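PDB 4GL3: putative glucoamylase from Bacteroides uniformis, which probably hydrolyses glycosidic bonds as a glucoamylase-like enzyme, its natural substrate not being established. Local coordinates for residues M19-V22 / Q23-F27; R81-K84 / I85-L89; N145-E148 / N149-G153; I384-M387 / I388-R392. All coordinates share one frame; numbering follows the deposited sequence.

How the interactions relate
The four contacts are short runs of about two turns on four helices, met in order along the chain. Interaction 1 lies on helix 15-27, interaction 2 on helix 75-90, interaction 3 on helix 146-161 and interaction 4 on helix 378-393. They form two touching pairs. Interactions 1 and 4 have centres about 10 Å apart and are joined by V22 against I384 and by R392 bonded to Q23 and T20, so helices from the two ends of the chain meet. Interactions 2 and 3, with centres about 11 Å apart, pack through L83 and M82 against T147, R150 and I151. About 23 Å separates the centres of interactions 1 and 2. Such helix pairs would suit the helical fold expected of the six-hairpin clan.

Interaction 1 of 4, residues M19-V22 / Q23-F27; sequences MTLV and QKQTF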
loop_
_atom_site.group_PDB
_atom_site.type_symbol
_atom_site.label_atom_id
_atom_site.label_comp_id
_atom_site.label_asym_id
_atom_site.label_seq_id
_atom_site.Cartn_x
_atom_site.Cartn_y
_atom_site.Cartn_z
HETATM N N MSE A 19 -2.983 0.351 -19.990
HETATM C CA MSE A 19 -3.178 -0.100 -18.617
HETATM C C MSE A 19 -2.779 -1.539 -18.458
HETATM O O MSE A 19 -2.097 -1.873 -17.508
HETATM C CB MSE A 19 -4.620 0.096 -18.154
HETATM C CG MSE A 19 -4.953 1.557 -17.888
HETATM SE SE MSE A 19 -6.687 1.845 -17.044
HETATM C CE MSE A 19 -7.807 1.576 -18.606
ATOM N N THR A 20 -3.190 -2.375 -19.401
ATOM C CA THR A 20 -2.905 -3.785 -19.371
ATOM C C THR A 20 -1.403 -4.032 -19.483
ATOM O O THR A 20 -0.869 -4.829 -18.728
ATOM C CB THR A 20 -3.635 -4.536 -20.488
ATOM O OG1 THR A 20 -5.043 -4.400 -20.271
ATOM C CG2 THR A 20 -3.220 -6.045 -20.527
ATOM N N LEU A 21 -0.724 -3.318 -20.375
ATOM C CA LEU A 21 0.742 -3.455 -20.465
ATOM C C LEU A 21 1.414 -3.036 -19.147
ATOM O O LEU A 21 2.313 -3.730 -18.655
ATOM C CB LEU A 21 1.319 -2.674 -21.648
ATOM C CG LEU A 21 2.848 -2.739 -21.823
ATOM C CD1 LEU A 21 3.266 -4.169 -22.119
ATOM C CD2 LEU A 21 3.321 -1.813 -22.958
ATOM N N VAL A 22 0.973 -1.934 -18.546
ATOM C CA VAL A 22 1.585 -1.470 -17.299
ATOM C C VAL A 22 1.396 -2.533 -16.190
ATOM O O VAL A 22 2.339 -2.902 -15.471
ATOM C CB VAL A 22 1.051 -0.075 -16.904
ATOM C CG1 VAL A 22 1.450 0.314 -15.466
ATOM C CG2 VAL A 22 1.541 0.940 -17.931
ATOM N N GLN A 23 0.191 -3.082 -16.099
ATOM C CA GLN A 23 -0.083 -4.115 -15.109
ATOM C C GLN A 23 0.740 -5.381 -15.360
ATOM O O GLN A 23 1.293 -5.973 -14.431
ATOM C CB GLN A 23 -1.576 -4.459 -15.128
ATOM C CG GLN A 23 -2.495 -3.374 -14.608
ATOM C CD GLN A 23 -3.933 -3.874 -14.562
ATOM O OE1 GLN A 23 -4.544 -4.063 -15.621
ATOM N NE2 GLN A 23 -4.468 -4.135 -13.340
ATOM N N LYS A 24 0.809 -5.806 -16.612
ATOM C CA LYS A 24 1.519 -7.028 -16.976
ATOM C C LYS A 24 3.026 -6.914 -16.753
ATOM O O LYS A 24 3.634 -7.840 -16.256
ATOM C CB LYS A 24 1.264 -7.353 -18.434
ATOM C CG LYS A 24 1.766 -8.722 -18.956
ATOM C CD LYS A 24 1.349 -8.815 -20.447
ATOM C CE LYS A 24 1.757 -10.099 -21.137
ATOM N NZ LYS A 24 1.102 -11.264 -20.506
ATOM N N GLN A 25 3.628 -5.803 -17.164
ATOM C CA GLN A 25 5.064 -5.627 -17.004
ATOM C C GLN A 25 5.433 -5.510 -15.517
ATOM O O GLN A 25 6.421 -6.107 -15.072
ATOM C CB GLN A 25 5.575 -4.398 -17.772
ATOM C CG GLN A 25 7.095 -4.399 -17.995
ATOM C CD GLN A 25 7.482 -5.013 -19.320
ATOM O OE1 GLN A 25 6.732 -5.812 -19.890
ATOM N NE2 GLN A 25 8.631 -4.631 -19.827
ATOM N N THR A 26 4.630 -4.772 -14.755
ATOM C CA THR A 26 4.889 -4.557 -13.338
ATOM C C THR A 26 4.686 -5.869 -12.561
ATOM O O THR A 26 5.354 -6.129 -11.566
ATOM C CB THR A 26 4.040 -3.364 -12.797
ATOM O OG1 THR A 26 4.159 -2.240 -13.706
ATOM C CG2 THR A 26 4.481 -2.927 -11.386
ATOM N N PHE A 27 3.757 -6.689 -13.024
ATOM C CA PHE A 27 3.441 -7.967 -12.392
ATOM C C PHE A 27 4.691 -8.868 -12.303
ATOM O O PHE A 27 4.827 -9.676 -11.376
ATOM C CB PHE A 27 2.285 -8.642 -13.141
ATOM C CG PHE A 27 1.902 -9.995 -12.620
ATOM C CD1 PHE A 27 1.162 -10.119 -11.465
ATOM C CD2 PHE A 27 2.258 -11.133 -13.302
ATOM C CE1 PHE A 27 0.788 -11.367 -10.993
ATOM C CE2 PHE A 27 1.907 -12.393 -12.837
ATOM C CZ PHE A 27 1.156 -12.509 -11.676
#
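V22 and T26 sit one turn apart on helix 15-27, their side chains side by side and pointing the same way, in the i to i+4 pattern of an alpha helix. The hydroxyl of T26 folds back onto its own helix. With OG1 beside the backbone N (chi1 -47°), it donates to V22 O at 2.6 Å. T26 N donates to the same oxygen, and the two donors arrive from opposite faces of the carbonyl plane. This double grip satisfies the hydroxyl of a buried threonine on the helix's own backbone and fixes the rotation of its side chain. The V22 methyls meanwhile point away from the helix, into I384 of helix 378-393 and M344 of helix 337-349.

Q23 is turned against the preceding turn in another way. Its CG lies anti to the carbonyl carbon, which carries the aliphatic part of the chain past M19 O; CG approaches that oxygen to 3.3 Å, while Q23 N donates to it at 2.9 Å. The extended chain then takes the amide across to the neighbouring helix, where OE1 accepts from R392 and NE2 donates to E389 and to the backbone of I385. M19, a selenomethionine, leads away from this turn toward Y391, L341 and M344. On the outer side K24 starts alongside T20 O and then runs straight outward before bending at its last torsion. Q25 CB rests 3.4 Å from L21 O, the oxygen to which Q25 N donates in a bond of 169°.

Interaction 2 of 4, residues R81-K84 / I85-L89; sequences RMLK and IVRFL
Over one face of the R87 guanidinium lies the CD2 methyl of L83, 3.5 Å above the plane and displaced toward the rim on the NH1 side. The two side chains cross at a slant, and the second methyl of L83, CD1, lies 4.0 Å from R87 CG. The leucine thus covers both the aliphatic shaft and the flat head of the arginine. R87 reaches this position because its chain leaves beside the backbone N (chi1 -84°) and stays extended as far as NE. The guanidinium of R81, one turn before I85, is engaged elsewhere: it makes a cation-pi contact with W31 and donates through NH1 to the W31 carbonyl, while R81 CG touches I85 CD1 at 4.1 Å. The ring of F88 leads off toward S38 and L40.

On the inner side V86 holds CG2 between its backbone N and carbonyl carbon, and in this conformation its two methyls straddle M82 O, each at 3.5 Å. V86 N donates to that same oxygen at 3.0 Å. CG1 also meets the selenium of M82 at 4.4 Å.

One side of helix 75-90 packs on three others. M82, I85 and R81 face V61 and I64 of helix 54-69, V86 faces L134 of helix 124-140, and M82, L83, V86 and R87 cover one side of helix 146-161.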
loop_
_atom_site.group_PDB
_atom_site.type_symbol
_atom_site.label_atom_id
_atom_site.label_comp_id
_atom_site.label_asym_id
_atom_site.label_seq_id
_atom_site.Cartn_x
_atom_site.Cartn_y
_atom_site.Cartn_z
ATOM N N ARG A 81 1.142 -20.645 -5.904
ATOM C CA ARG A 81 1.998 -19.595 -5.337
ATOM C C ARG A 81 1.456 -19.083 -3.984
ATOM O O ARG A 81 2.202 -18.936 -3.028
ATOM C CB ARG A 81 2.130 -18.417 -6.314
ATOM C CG ARG A 81 3.058 -17.264 -5.875
ATOM C CD ARG A 81 4.507 -17.700 -5.716
ATOM N NE ARG A 81 5.079 -18.195 -6.965
ATOM C CZ ARG A 81 5.739 -17.443 -7.846
ATOM N NH1 ARG A 81 5.972 -16.155 -7.639
ATOM N NH2 ARG A 81 6.208 -17.996 -8.931
HETATM N N MSE A 82 0.171 -18.770 -3.932
HETATM C CA MSE A 82 -0.451 -18.287 -2.726
HETATM C C MSE A 82 -0.279 -19.280 -1.554
HETATM O O MSE A 82 0.025 -18.868 -0.426
HETATM C CB MSE A 82 -1.947 -18.024 -2.960
HETATM C CG MSE A 82 -2.658 -17.342 -1.794
HETATM SE SE MSE A 82 -2.056 -15.537 -1.444
HETATM C CE MSE A 82 -2.065 -14.931 -3.288
ATOM N N LEU A 83 -0.482 -20.558 -1.816
ATOM C CA LEU A 83 -0.254 -21.585 -0.800
ATOM C C LEU A 83 1.207 -21.565 -0.323
ATOM O O LEU A 83 1.437 -21.649 0.887
ATOM C CB LEU A 83 -0.700 -23.002 -1.259
ATOM C CG LEU A 83 -0.593 -24.157 -0.226
ATOM C CD1 LEU A 83 -1.332 -23.807 1.071
ATOM C CD2 LEU A 83 -1.092 -25.481 -0.800
ATOM N N LYS A 84 2.175 -21.429 -1.234
ATOM C CA LYS A 84 3.573 -21.325 -0.850
ATOM C C LYS A 84 3.787 -20.123 0.123
ATOM O O LYS A 84 4.453 -20.257 1.151
ATOM C CB LYS A 84 4.507 -21.213 -2.072
ATOM C CG LYS A 84 6.016 -21.092 -1.756
ATOM C CD LYS A 84 6.906 -21.423 -2.962
ATOM C CE LYS A 84 6.933 -20.262 -3.933
ATOM N NZ LYS A 84 7.711 -20.483 -5.214
ATOM N N ILE A 85 3.196 -18.977 -0.206
ATOM C CA ILE A 85 3.333 -17.787 0.558
ATOM C C ILE A 85 2.770 -17.945 1.955
ATOM O O ILE A 85 3.468 -17.644 2.928
ATOM C CB ILE A 85 2.673 -16.562 -0.132
ATOM C CG1 ILE A 85 3.478 -16.135 -1.362
ATOM C CG2 ILE A 85 2.554 -15.378 0.829
ATOM C CD1 ILE A 85 2.715 -15.212 -2.344
ATOM N N VAL A 86 1.537 -18.412 2.068
ATOM C CA VAL A 86 0.896 -18.486 3.384
ATOM C C VAL A 86 1.460 -19.621 4.230
ATOM O O VAL A 86 1.555 -19.501 5.477
ATOM C CB VAL A 86 -0.666 -18.513 3.302
ATOM C CG1 VAL A 86 -1.139 -17.314 2.527
ATOM C CG2 VAL A 86 -1.215 -19.792 2.699
ATOM N N ARG A 87 1.920 -20.689 3.584
ATOM C CA ARG A 87 2.664 -21.694 4.334
ATOM C C ARG A 87 3.970 -21.131 4.927
ATOM O O ARG A 87 4.311 -21.438 6.058
ATOM C CB ARG A 87 2.976 -22.944 3.498
ATOM C CG ARG A 87 1.887 -23.973 3.431
ATOM C CD ARG A 87 2.229 -25.118 2.483
ATOM N NE ARG A 87 1.274 -26.220 2.631
ATOM C CZ ARG A 87 1.029 -27.174 1.717
ATOM N NH1 ARG A 87 1.648 -27.173 0.532
ATOM N NH2 ARG A 87 0.126 -28.136 1.974
ATOM N N PHE A 88 4.716 -20.365 4.141
ATOM C CA PHE A 88 5.941 -19.754 4.624
ATOM C C PHE A 88 5.700 -18.773 5.787
ATOM O O PHE A 88 6.442 -18.771 6.782
ATOM C CB PHE A 88 6.636 -19.031 3.484
ATOM C CG PHE A 88 8.056 -18.626 3.790
ATOM C CD1 PHE A 88 9.121 -19.503 3.540
ATOM C CD2 PHE A 88 8.332 -17.363 4.262
ATOM C CE1 PHE A 88 10.419 -19.105 3.791
ATOM C CE2 PHE A 88 9.635 -16.968 4.511
ATOM C CZ PHE A 88 10.668 -17.829 4.271
ATOM N N LEU A 89 4.689 -17.928 5.660
ATOM C CA LEU A 89 4.398 -16.947 6.671
ATOM C C LEU A 89 3.902 -17.589 7.990
ATOM O O LEU A 89 4.093 -17.010 9.063
ATOM C CB LEU A 89 3.369 -15.923 6.197
ATOM C CG LEU A 89 3.738 -14.986 5.072
ATOM C CD1 LEU A 89 2.503 -14.289 4.530
ATOM C CD2 LEU A 89 4.795 -13.997 5.576
#

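Interaction 3 of 4, residues N145-E148 / N149-G153; sequences NPTE and NRIRG
N145 O receives the backbone N of N149 at 2.9 Å, closing the first turn of helix 146-161, and the N149 side chain folds over the same oxygen, its CG only 3.0 Å away. N145 is the N-cap: its OD1 accepts from E148 N at 2.9 Å in a nearly straight bond of 165°. Further along, T147 O accepts from I151 N, and the two side chains cross at a slant, T147 CG2 meeting I151 CD1 at 4.0 Å.

The next shell fixes these groups. N149 OD1 accepts from R152 NH2 at 2.8 Å, the oxygen lying somewhat out of the guanidinium plane, while N149 ND2 donates to D144. R152 bends at chi3 (-48°), which brings its guanidinium back over E148 O, one face toward that oxygen; NH1 donates instead to the carbonyls of F141 and K143. E148 reaches outward, with OE1 accepting from K143 N and OE2 in a salt bridge with R75.

Chemically, the cap satisfies an amide NH that has no preceding helical carbonyl, and the E148 carboxylate at the positive start of the helix is probably stabilised in its charged form by R75.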
loop_
_atom_site.group_PDB
_atom_site.type_symbol
_atom_site.label_atom_id
_atom_site.label_comp_id
_atom_site.label_asym_id
_atom_site.label_seq_id
_atom_site.Cartn_x
_atom_site.Cartn_y
_atom_site.Cartn_z
ATOM N N ASN A 145 -11.312 -27.224 -3.025
ATOM C CA ASN A 145 -10.288 -28.200 -3.428
ATOM C C ASN A 145 -9.142 -28.114 -2.423
ATOM O O ASN A 145 -9.142 -27.220 -1.572
ATOM C CB ASN A 145 -9.818 -27.993 -4.886
ATOM C CG ASN A 145 -9.050 -26.689 -5.086
ATOM O OD1 ASN A 145 -8.205 -26.261 -4.244
ATOM N ND2 ASN A 145 -9.350 -26.022 -6.192
ATOM N N PRO A 146 -8.203 -29.070 -2.475
ATOM C CA PRO A 146 -7.251 -29.123 -1.372
ATOM C C PRO A 146 -6.403 -27.861 -1.226
ATOM O O PRO A 146 -6.181 -27.429 -0.096
ATOM C CB PRO A 146 -6.397 -30.338 -1.717
ATOM C CG PRO A 146 -7.361 -31.263 -2.453
ATOM C CD PRO A 146 -8.201 -30.320 -3.278
ATOM N N THR A 147 -5.955 -27.271 -2.340
ATOM C CA THR A 147 -5.110 -26.101 -2.275
ATOM C C THR A 147 -5.850 -24.895 -1.682
ATOM O O THR A 147 -5.332 -24.203 -0.807
ATOM C CB THR A 147 -4.541 -25.754 -3.653
ATOM O OG1 THR A 147 -3.727 -26.840 -4.092
ATOM C CG2 THR A 147 -3.712 -24.498 -3.620
ATOM N N GLU A 148 -7.073 -24.652 -2.130
ATOM C CA GLU A 148 -7.766 -23.428 -1.737
ATOM C C GLU A 148 -8.396 -23.617 -0.362
ATOM O O GLU A 148 -8.508 -22.663 0.389
ATOM C CB GLU A 148 -8.787 -22.960 -2.789
ATOM C CG GLU A 148 -8.144 -22.736 -4.149
ATOM C CD GLU A 148 -8.974 -21.910 -5.121
ATOM O OE1 GLU A 148 -10.022 -21.324 -4.726
ATOM O OE2 GLU A 148 -8.535 -21.816 -6.297
ATOM N N ASN A 149 -8.770 -24.838 -0.010
ATOM C CA ASN A 149 -9.241 -25.094 1.346
ATOM C C ASN A 149 -8.131 -24.751 2.326
ATOM O O ASN A 149 -8.393 -24.132 3.361
ATOM C CB ASN A 149 -9.705 -26.540 1.534
ATOM C CG ASN A 149 -10.988 -26.851 0.780
ATOM O OD1 ASN A 149 -11.735 -25.946 0.375
ATOM N ND2 ASN A 149 -11.253 -28.146 0.584
ATOM N N ARG A 150 -6.896 -25.100 1.962
ATOM C CA ARG A 150 -5.751 -24.930 2.849
ATOM C C ARG A 150 -5.324 -23.464 2.915
ATOM O O ARG A 150 -4.975 -22.975 3.971
ATOM C CB ARG A 150 -4.610 -25.786 2.357
ATOM C CG ARG A 150 -3.383 -25.822 3.264
ATOM C CD ARG A 150 -3.474 -26.962 4.272
ATOM N NE ARG A 150 -3.901 -26.516 5.601
ATOM C CZ ARG A 150 -3.086 -26.220 6.617
ATOM N NH1 ARG A 150 -1.761 -26.311 6.489
ATOM N NH2 ARG A 150 -3.603 -25.817 7.785
ATOM N N ILE A 151 -5.342 -22.767 1.776
ATOM C CA ILE A 151 -5.146 -21.327 1.751
ATOM C C ILE A 151 -6.067 -20.614 2.738
ATOM O O ILE A 151 -5.623 -19.810 3.546
ATOM C CB ILE A 151 -5.361 -20.719 0.340
ATOM C CG1 ILE A 151 -4.216 -21.090 -0.632
ATOM C CG2 ILE A 151 -5.419 -19.207 0.445
ATOM C CD1 ILE A 151 -4.502 -20.875 -2.114
ATOM N N ARG A 152 -7.359 -20.876 2.653
ATOM C CA ARG A 152 -8.329 -20.212 3.541
ATOM C C ARG A 152 -8.107 -20.549 5.007
ATOM O O ARG A 152 -8.206 -19.665 5.862
ATOM C CB ARG A 152 -9.793 -20.576 3.140
ATOM C CG ARG A 152 -10.242 -19.949 1.814
ATOM C CD ARG A 152 -11.744 -20.038 1.615
ATOM N NE ARG A 152 -12.289 -21.386 1.871
ATOM C CZ ARG A 152 -12.246 -22.404 1.021
ATOM N NH1 ARG A 152 -11.681 -22.278 -0.179
ATOM N NH2 ARG A 152 -12.780 -23.576 1.364
ATOM N N GLY A 153 -7.851 -21.826 5.295
ATOM C CA GLY A 153 -7.595 -22.301 6.675
ATOM C C GLY A 153 -6.387 -21.640 7.298
ATOM O O GLY A 153 -6.430 -21.180 8.462
#

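Interaction 4 of 4, residues I384-M387 / I388-R392; sequences IIVM and IENYR
I388 lies side by side with I384, one turn earlier on helix 378-393, and its CD1 meets I384 CG2 at 3.8 Å. This i to i+4 pair belongs to a buried alpha helix within the putative glucoamylase family of the six-hairpin clan. I388 packs very tightly on the backbone of the preceding turn. With CG1 beside its own N (chi1 -73°), that carbon comes within 3.1 Å of I384 O and CD1 within 3.2 Å. The backbone bond beneath, from I388 N to I384 O, is weak and long at 3.3 Å. The pair faces helix 15-27, where I388 touches V22 and Q23.

M387, a selenomethionine, turns at chi1 and again at chi2 (-62°), and the selenium stands out from the helix beside the N390 amide, with SE 3.7 Å from ND2; chi3 directs the terminal methyl alone. V386 CG1, 4.0 Å from N390 ND2, and the selenium both flank this nitrogen, roughly at right angles to each other as seen from it. The polar atoms of the N390 amide are engaged beyond the turn: ND2 donates to M257 O, and OD1 accepts from W397 N. These outside bonds fix the rotation of the buried amide.

Underneath, N390 N donates to V386 O at 2.9 Å, and Y391 N donates to M387 O in an almost straight bond of 172°.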
loop_
_atom_site.group_PDB
_atom_site.type_symbol
_atom_site.label_atom_id
_atom_site.label_comp_id
_atom_site.label_asym_id
_atom_site.label_seq_id
_atom_site.Cartn_x
_atom_site.Cartn_y
_atom_site.Cartn_z
ATOM N N ILE A 384 0.579 0.324 -8.213
ATOM C CA ILE A 384 0.337 0.582 -9.621
ATOM C C ILE A 384 -0.532 -0.530 -10.180
ATOM O O ILE A 384 -1.540 -0.233 -10.825
ATOM C CB ILE A 384 1.637 0.725 -10.431
ATOM C CG1 ILE A 384 2.409 1.970 -9.983
ATOM C CG2 ILE A 384 1.337 0.767 -11.935
ATOM C CD1 ILE A 384 3.848 2.025 -10.540
ATOM N N ILE A 385 -0.189 -1.789 -9.898
ATOM C CA ILE A 385 -0.948 -2.930 -10.443
ATOM C C ILE A 385 -2.351 -2.907 -9.856
ATOM O O ILE A 385 -3.353 -3.011 -10.566
ATOM C CB ILE A 385 -0.329 -4.318 -10.102
ATOM C CG1 ILE A 385 1.071 -4.470 -10.641
ATOM C CG2 ILE A 385 -1.186 -5.460 -10.695
ATOM C CD1 ILE A 385 1.850 -5.618 -10.011
ATOM N N VAL A 386 -2.425 -2.799 -8.530
ATOM C CA VAL A 386 -3.675 -3.018 -7.821
ATOM C C VAL A 386 -4.661 -1.876 -7.963
ATOM O O VAL A 386 -5.848 -2.108 -8.080
ATOM C CB VAL A 386 -3.412 -3.346 -6.304
ATOM C CG1 VAL A 386 -4.729 -3.387 -5.532
ATOM C CG2 VAL A 386 -2.681 -4.672 -6.179
HETATM N N MSE A 387 -4.194 -0.629 -7.948
HETATM C CA MSE A 387 -5.115 0.516 -8.029
HETATM C C MSE A 387 -5.607 0.688 -9.451
HETATM O O MSE A 387 -6.749 1.073 -9.651
HETATM C CB MSE A 387 -4.476 1.817 -7.488
HETATM C CG MSE A 387 -4.123 1.752 -5.990
HETATM SE SE MSE A 387 -5.655 1.489 -4.817
HETATM C CE MSE A 387 -6.285 3.295 -4.538
ATOM N N ILE A 388 -4.787 0.333 -10.444
ATOM C CA ILE A 388 -5.271 0.273 -11.815
ATOM C C ILE A 388 -6.415 -0.718 -11.834
ATOM O O ILE A 388 -7.490 -0.418 -12.367
ATOM C CB ILE A 388 -4.185 -0.102 -12.862
ATOM C CG1 ILE A 388 -3.218 1.085 -13.083
ATOM C CG2 ILE A 388 -4.821 -0.563 -14.198
ATOM C CD1 ILE A 388 -1.947 0.711 -13.852
ATOM N N GLU A 389 -6.242 -1.883 -11.217
ATOM C CA GLU A 389 -7.345 -2.837 -11.285
ATOM C C GLU A 389 -8.618 -2.340 -10.550
ATOM O O GLU A 389 -9.739 -2.550 -11.037
ATOM C CB GLU A 389 -6.951 -4.217 -10.720
ATOM C CG GLU A 389 -7.966 -5.296 -11.021
ATOM C CD GLU A 389 -8.185 -5.457 -12.518
ATOM O OE1 GLU A 389 -7.160 -5.391 -13.240
ATOM O OE2 GLU A 389 -9.351 -5.653 -12.949
ATOM N N ASN A 390 -8.451 -1.761 -9.361
ATOM C CA ASN A 390 -9.581 -1.180 -8.667
ATOM C C ASN A 390 -10.337 -0.159 -9.532
ATOM O O ASN A 390 -11.565 -0.176 -9.569
ATOM C CB ASN A 390 -9.170 -0.548 -7.339
ATOM C CG ASN A 390 -9.009 -1.575 -6.238
ATOM O OD1 ASN A 390 -9.665 -2.627 -6.287
ATOM N ND2 ASN A 390 -8.137 -1.279 -5.224
ATOM N N TYR A 391 -9.605 0.709 -10.221
ATOM C CA TYR A 391 -10.239 1.615 -11.208
ATOM C C TYR A 391 -10.981 0.845 -12.282
ATOM O O TYR A 391 -12.084 1.214 -12.632
ATOM C CB TYR A 391 -9.197 2.514 -11.873
ATOM C CG TYR A 391 -9.688 3.243 -13.102
ATOM C CD1 TYR A 391 -10.706 4.188 -13.005
ATOM C CD2 TYR A 391 -9.163 2.967 -14.361
ATOM C CE1 TYR A 391 -11.164 4.870 -14.109
ATOM C CE2 TYR A 391 -9.617 3.659 -15.483
ATOM C CZ TYR A 391 -10.621 4.597 -15.323
ATOM O OH TYR A 391 -11.102 5.267 -16.386
ATOM N N ARG A 392 -10.393 -0.203 -12.846
ATOM C CA ARG A 392 -11.056 -0.867 -13.980
ATOM C C ARG A 392 -12.245 -1.783 -13.592
ATOM O O ARG A 392 -13.167 -1.876 -14.325
ATOM C CB ARG A 392 -10.039 -1.687 -14.794
ATOM C CG ARG A 392 -8.822 -0.911 -15.315
ATOM C CD ARG A 392 -7.798 -1.839 -15.963
ATOM N NE ARG A 392 -8.169 -2.132 -17.338
ATOM C CZ ARG A 392 -7.425 -2.838 -18.191
ATOM N NH1 ARG A 392 -6.262 -3.419 -17.810
ATOM N NH2 ARG A 392 -7.853 -2.980 -19.424
#